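Local coordinates for yuaD protein (Bacillus subtilis, PDB 1ORU) that is of unknown function but belongs to the MOSC family and, like its relatives, may bind molybdenum and pyridoxal phosphate, perhaps in metal-sulfur cluster biosynthesis, at residues Ser113-Pro118 and Asp177-Ser183; Ser119-Leu124 and Glu168-Val173. The contacts are given in a common frame with arbitrary orientation. Numbering follows the deposited sequence.

In the fold
Contacts 1 and 2 join consecutive parts of the mixed beta-sheet of the MOSC domain, their centres about 9 Å apart. Strands 114-116 and 122-128 are neighbours, so each contact adds a further strand on its far side: 178-184 in contact 1, 163-169 in contact 2. Contact 1 is mostly buried, a regular antiparallel ladder with apolar side chains on one face; contact 2, only partly buried, is irregular, with a bulge, two glycines, waters and a sulfate. The contacts touch through the R114-E168 salt bridge (NE to OE1 2.6 Å) and the packing of F117 CD1 against V173 CG1 (3.4 Å). Both also meet the second subunit.

Contact 1. Residues Ser113-Pro118 and Asp177-Ser183; sequences SRIIFP and DEIEVHS
Two neighbouring antiparallel strands of the mixed beta-sheet of the MOSC domain form this contact. Strand 114-116 lies between 178-184 and 122-128, while 178-184 pairs on its other edge with strand 5-17. The axes of 114-116 and 178-183 approach to 4.7 Å with their directions 160° apart, and both backbones are extended. R114 faces H182 and I116 faces E180 as hydrogen-bonded pairs (CA-CA 5.0 and 5.1 Å); between them I115 faces V181 as a non-hydrogen-bonded pair, I115 CA to V181 CA 4.5 Å. Four bonds make the ladder: R114 N to H182 O 2.9 Å, H182 N to R114 O 2.7 Å, I116 N to E180 O and E180 N to I116 O, each 2.9 Å.

The side chains of I115 and V181 share one face, where I115 (m, t) brings CG2 to 3.8 Å from I179 CD1. The other face carries R114, I116, E180 and H182. There I116 CD1 lies 3.7 Å from H182 NE2, and M56 of the second subunit packs on both residues. R114 extends away from H182 to a salt bridge with E168. Beyond the ladder, P118 CD comes within 3.3 Å of E178 O. I179, with chi1 p, makes a CH-pi contact over the face of F117, its CG2 3.7 Å from the ring centroid.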
# COMPACT_ATOMS: atom_id res chain seq x y z
N SER A 113 1.49 6.19 5.25
CA SER A 113 2.28 7.35 5.63
C SER A 113 3.01 7.83 4.38
O SER A 113 3.21 7.06 3.44
CB SER A 113 3.32 6.98 6.70
OG SER A 113 2.71 6.55 7.91
N ARG A 114 3.40 9.09 4.36
CA ARG A 114 4.12 9.68 3.23
C ARG A 114 5.42 10.30 3.69
O ARG A 114 5.51 10.82 4.80
CB ARG A 114 3.28 10.78 2.58
CG ARG A 114 2.40 10.34 1.45
CD ARG A 114 1.20 9.54 1.92
NE ARG A 114 0.24 9.43 0.83
CZ ARG A 114 -1.05 9.16 0.98
NH1 ARG A 114 -1.55 8.95 2.19
NH2 ARG A 114 -1.84 9.11 -0.09
N ILE A 115 6.43 10.22 2.83
CA ILE A 115 7.74 10.83 3.07
C ILE A 115 7.96 11.75 1.87
O ILE A 115 8.08 11.29 0.73
CB ILE A 115 8.88 9.79 3.11
CG1 ILE A 115 8.66 8.83 4.29
CG2 ILE A 115 10.23 10.50 3.25
CD1 ILE A 115 9.67 7.70 4.36
N ILE A 116 8.02 13.05 2.13
CA ILE A 116 8.16 14.04 1.07
C ILE A 116 9.48 14.80 1.11
O ILE A 116 9.93 15.25 2.17
CB ILE A 116 6.97 15.02 1.13
CG1 ILE A 116 5.66 14.23 1.08
CG2 ILE A 116 7.05 16.01 -0.03
CD1 ILE A 116 4.42 15.11 1.04
N PHE A 117 10.09 14.94 -0.06
CA PHE A 117 11.37 15.63 -0.23
C PHE A 117 11.17 17.08 -0.68
O PHE A 117 10.09 17.46 -1.11
CB PHE A 117 12.22 14.85 -1.24
CG PHE A 117 12.68 13.50 -0.74
CD1 PHE A 117 14.00 13.31 -0.35
CD2 PHE A 117 11.80 12.42 -0.67
CE1 PHE A 117 14.44 12.05 0.11
CE2 PHE A 117 12.23 11.17 -0.22
CZ PHE A 117 13.55 10.99 0.17
N PRO A 118 12.21 17.93 -0.55
CA PRO A 118 12.12 19.34 -0.95
C PRO A 118 11.66 19.59 -2.39
O PRO A 118 11.02 20.61 -2.68
CB PRO A 118 13.53 19.87 -0.69
CG PRO A 118 13.98 19.04 0.48
CD PRO A 118 13.52 17.65 0.08
N ASP A 177 19.07 15.82 2.03
CA ASP A 177 17.75 16.44 1.97
C ASP A 177 16.99 16.29 3.28
O ASP A 177 17.00 15.22 3.89
CB ASP A 177 16.89 15.79 0.88
CG ASP A 177 17.06 16.45 -0.47
OD1 ASP A 177 17.80 17.46 -0.56
OD2 ASP A 177 16.42 15.97 -1.44
N GLU A 178 16.34 17.36 3.71
CA GLU A 178 15.53 17.31 4.91
C GLU A 178 14.19 16.75 4.40
O GLU A 178 13.68 17.20 3.37
CB GLU A 178 15.34 18.71 5.48
CG GLU A 178 14.96 18.73 6.95
CD GLU A 178 14.85 20.14 7.50
OE1 GLU A 178 13.92 20.88 7.09
OE2 GLU A 178 15.69 20.52 8.35
N ILE A 179 13.64 15.76 5.08
CA ILE A 179 12.38 15.19 4.63
C ILE A 179 11.25 15.44 5.60
O ILE A 179 11.46 15.61 6.81
CB ILE A 179 12.51 13.67 4.37
CG1 ILE A 179 13.07 12.96 5.61
CG2 ILE A 179 13.40 13.43 3.17
CD1 ILE A 179 13.09 11.44 5.50
N GLU A 180 10.04 15.47 5.06
CA GLU A 180 8.83 15.69 5.84
C GLU A 180 8.08 14.37 5.90
O GLU A 180 7.67 13.85 4.87
CB GLU A 180 7.96 16.74 5.14
CG GLU A 180 6.79 17.23 5.96
CD GLU A 180 7.21 18.23 7.02
OE1 GLU A 180 6.32 18.77 7.72
OE2 GLU A 180 8.43 18.47 7.15
N VAL A 181 7.93 13.82 7.10
CA VAL A 181 7.23 12.55 7.25
C VAL A 181 5.81 12.79 7.74
O VAL A 181 5.60 13.48 8.75
CB VAL A 181 7.96 11.61 8.23
CG1 VAL A 181 7.21 10.29 8.37
CG2 VAL A 181 9.39 11.36 7.74
N HIS A 182 4.83 12.26 7.01
CA HIS A 182 3.43 12.37 7.38
C HIS A 182 3.05 10.97 7.85
O HIS A 182 2.77 10.08 7.04
CB HIS A 182 2.60 12.78 6.16
CG HIS A 182 2.98 14.12 5.61
ND1 HIS A 182 2.34 15.29 5.97
CD2 HIS A 182 3.98 14.48 4.77
CE1 HIS A 182 2.93 16.31 5.37
NE2 HIS A 182 3.92 15.85 4.64
N SER A 183 3.09 10.78 9.17
CA SER A 183 2.80 9.49 9.78
C SER A 183 1.31 9.22 9.93
O SER A 183 0.60 9.95 10.62
CB SER A 183 3.50 9.41 11.15
OG SER A 183 3.51 8.09 11.65

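Contact 2. Residues Ser119-Leu124 and Glu168-Val173. With SO4 (sulfate ion), chain F.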
# COMPACT_ATOMS: atom_id res chain seq x y z
N SER A 119 12.00 18.68 -3.28
CA SER A 119 11.63 18.81 -4.68
C SER A 119 10.16 18.53 -4.91
O SER A 119 9.59 18.90 -5.94
CB SER A 119 12.43 17.81 -5.51
OG SER A 119 12.02 16.50 -5.17
N GLY A 120 9.54 17.87 -3.94
CA GLY A 120 8.14 17.51 -4.07
C GLY A 120 8.03 16.00 -4.25
O GLY A 120 6.94 15.44 -4.13
N ALA A 121 9.15 15.34 -4.55
CA ALA A 121 9.13 13.89 -4.72
C ALA A 121 8.51 13.31 -3.45
O ALA A 121 8.81 13.77 -2.34
CB ALA A 121 10.54 13.35 -4.91
N ALA A 122 7.64 12.32 -3.60
CA ALA A 122 6.97 11.72 -2.45
C ALA A 122 6.90 10.20 -2.50
O ALA A 122 6.66 9.61 -3.56
CB ALA A 122 5.57 12.30 -2.31
N LEU A 123 7.11 9.59 -1.35
CA LEU A 123 7.06 8.13 -1.22
C LEU A 123 5.86 7.72 -0.38
O LEU A 123 5.56 8.33 0.65
CB LEU A 123 8.35 7.62 -0.57
CG LEU A 123 9.66 7.90 -1.32
CD1 LEU A 123 10.84 7.34 -0.55
CD2 LEU A 123 9.58 7.30 -2.70
N LEU A 124 5.18 6.67 -0.83
CA LEU A 124 4.02 6.13 -0.13
C LEU A 124 4.52 4.90 0.62
O LEU A 124 5.05 3.97 0.02
CB LEU A 124 2.94 5.72 -1.13
CG LEU A 124 1.76 4.90 -0.58
CD1 LEU A 124 0.93 5.75 0.38
CD2 LEU A 124 0.90 4.40 -1.74
N GLU A 168 4.97 7.91 -5.03
CA GLU A 168 3.65 8.53 -5.16
C GLU A 168 3.70 9.79 -6.03
O GLU A 168 2.72 10.14 -6.68
CB GLU A 168 3.07 8.85 -3.78
CG GLU A 168 1.62 9.38 -3.80
CD GLU A 168 0.93 9.32 -2.44
OE1 GLU A 168 1.65 9.31 -1.41
OE2 GLU A 168 -0.32 9.31 -2.40
N ARG A 169 4.83 10.49 -6.01
CA ARG A 169 5.00 11.68 -6.84
C ARG A 169 6.45 11.76 -7.29
O ARG A 169 7.37 11.70 -6.47
CB ARG A 169 4.62 12.97 -6.10
CG ARG A 169 4.49 14.15 -7.07
CD ARG A 169 4.26 15.47 -6.39
NE ARG A 169 4.03 16.53 -7.37
CZ ARG A 169 3.97 17.83 -7.07
NH1 ARG A 169 4.14 18.24 -5.81
NH2 ARG A 169 3.74 18.72 -8.03
N PRO A 170 6.68 11.91 -8.60
CA PRO A 170 8.03 11.99 -9.15
C PRO A 170 8.80 13.24 -8.72
O PRO A 170 8.20 14.25 -8.35
CB PRO A 170 7.79 11.96 -10.67
CG PRO A 170 6.47 11.25 -10.80
CD PRO A 170 5.68 11.89 -9.68
N GLY A 171 10.12 13.15 -8.77
CA GLY A 171 10.96 14.27 -8.39
C GLY A 171 12.37 13.83 -8.05
O GLY A 171 12.61 12.64 -7.82
N ALA A 172 13.30 14.77 -8.03
CA ALA A 172 14.69 14.45 -7.71
C ALA A 172 14.93 14.54 -6.21
O ALA A 172 14.32 15.36 -5.52
CB ALA A 172 15.62 15.41 -8.43
N VAL A 173 15.83 13.70 -5.71
CA VAL A 173 16.18 13.71 -4.30
C VAL A 173 17.70 13.83 -4.22
O VAL A 173 18.41 13.30 -5.08
CB VAL A 173 15.67 12.43 -3.57
CG1 VAL A 173 14.14 12.42 -3.58
CG2 VAL A 173 16.19 11.17 -4.26
S SO4 F . 0.97 18.71 -11.36
O1 SO4 F . 2.34 18.63 -10.78
O2 SO4 F . 1.05 18.81 -12.84
O3 SO4 F . 0.23 17.49 -11.00
O4 SO4 F . 0.24 19.89 -10.83
O HOH W 1 14.55 16.88 -3.18
O HOH W 2 4.65 16.78 -3.52
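A classic beta bulge, with E168 and R169 both opposite A122, marks the corner where the chain leaves strand 163-169 for 171-174. A122 O accepts from E168 N (2.8 Å) and R169 N (3.2 Å), while A122 N donates to R169 O (2.9 Å). S119 opens an ST turn: its OG accepts from A121 N (3.2 Å) and donates to A172 O (2.6 Å), tying the turn to the strand beyond the corner. Water 1 also links S119 N to A172 O. At G171 a CB would clash with A121 CB and jam against the P170 carbonyl; A121 CB instead lies 3.6 Å from G171 CA and 3.9 Å from V173 CG1. The extended R169 side chain reaches water 2, shared with G120 O, and its NH2 binds O1 of a sulfate (3.1 Å), probably from the crystallisation liquor and also hydrogen-bonded to the backbone N of E62 of the second subunit. The classic bulge thus passes the chain from the mixed sheet to the two-stranded antiparallel sheet of 30-33 and 171-174.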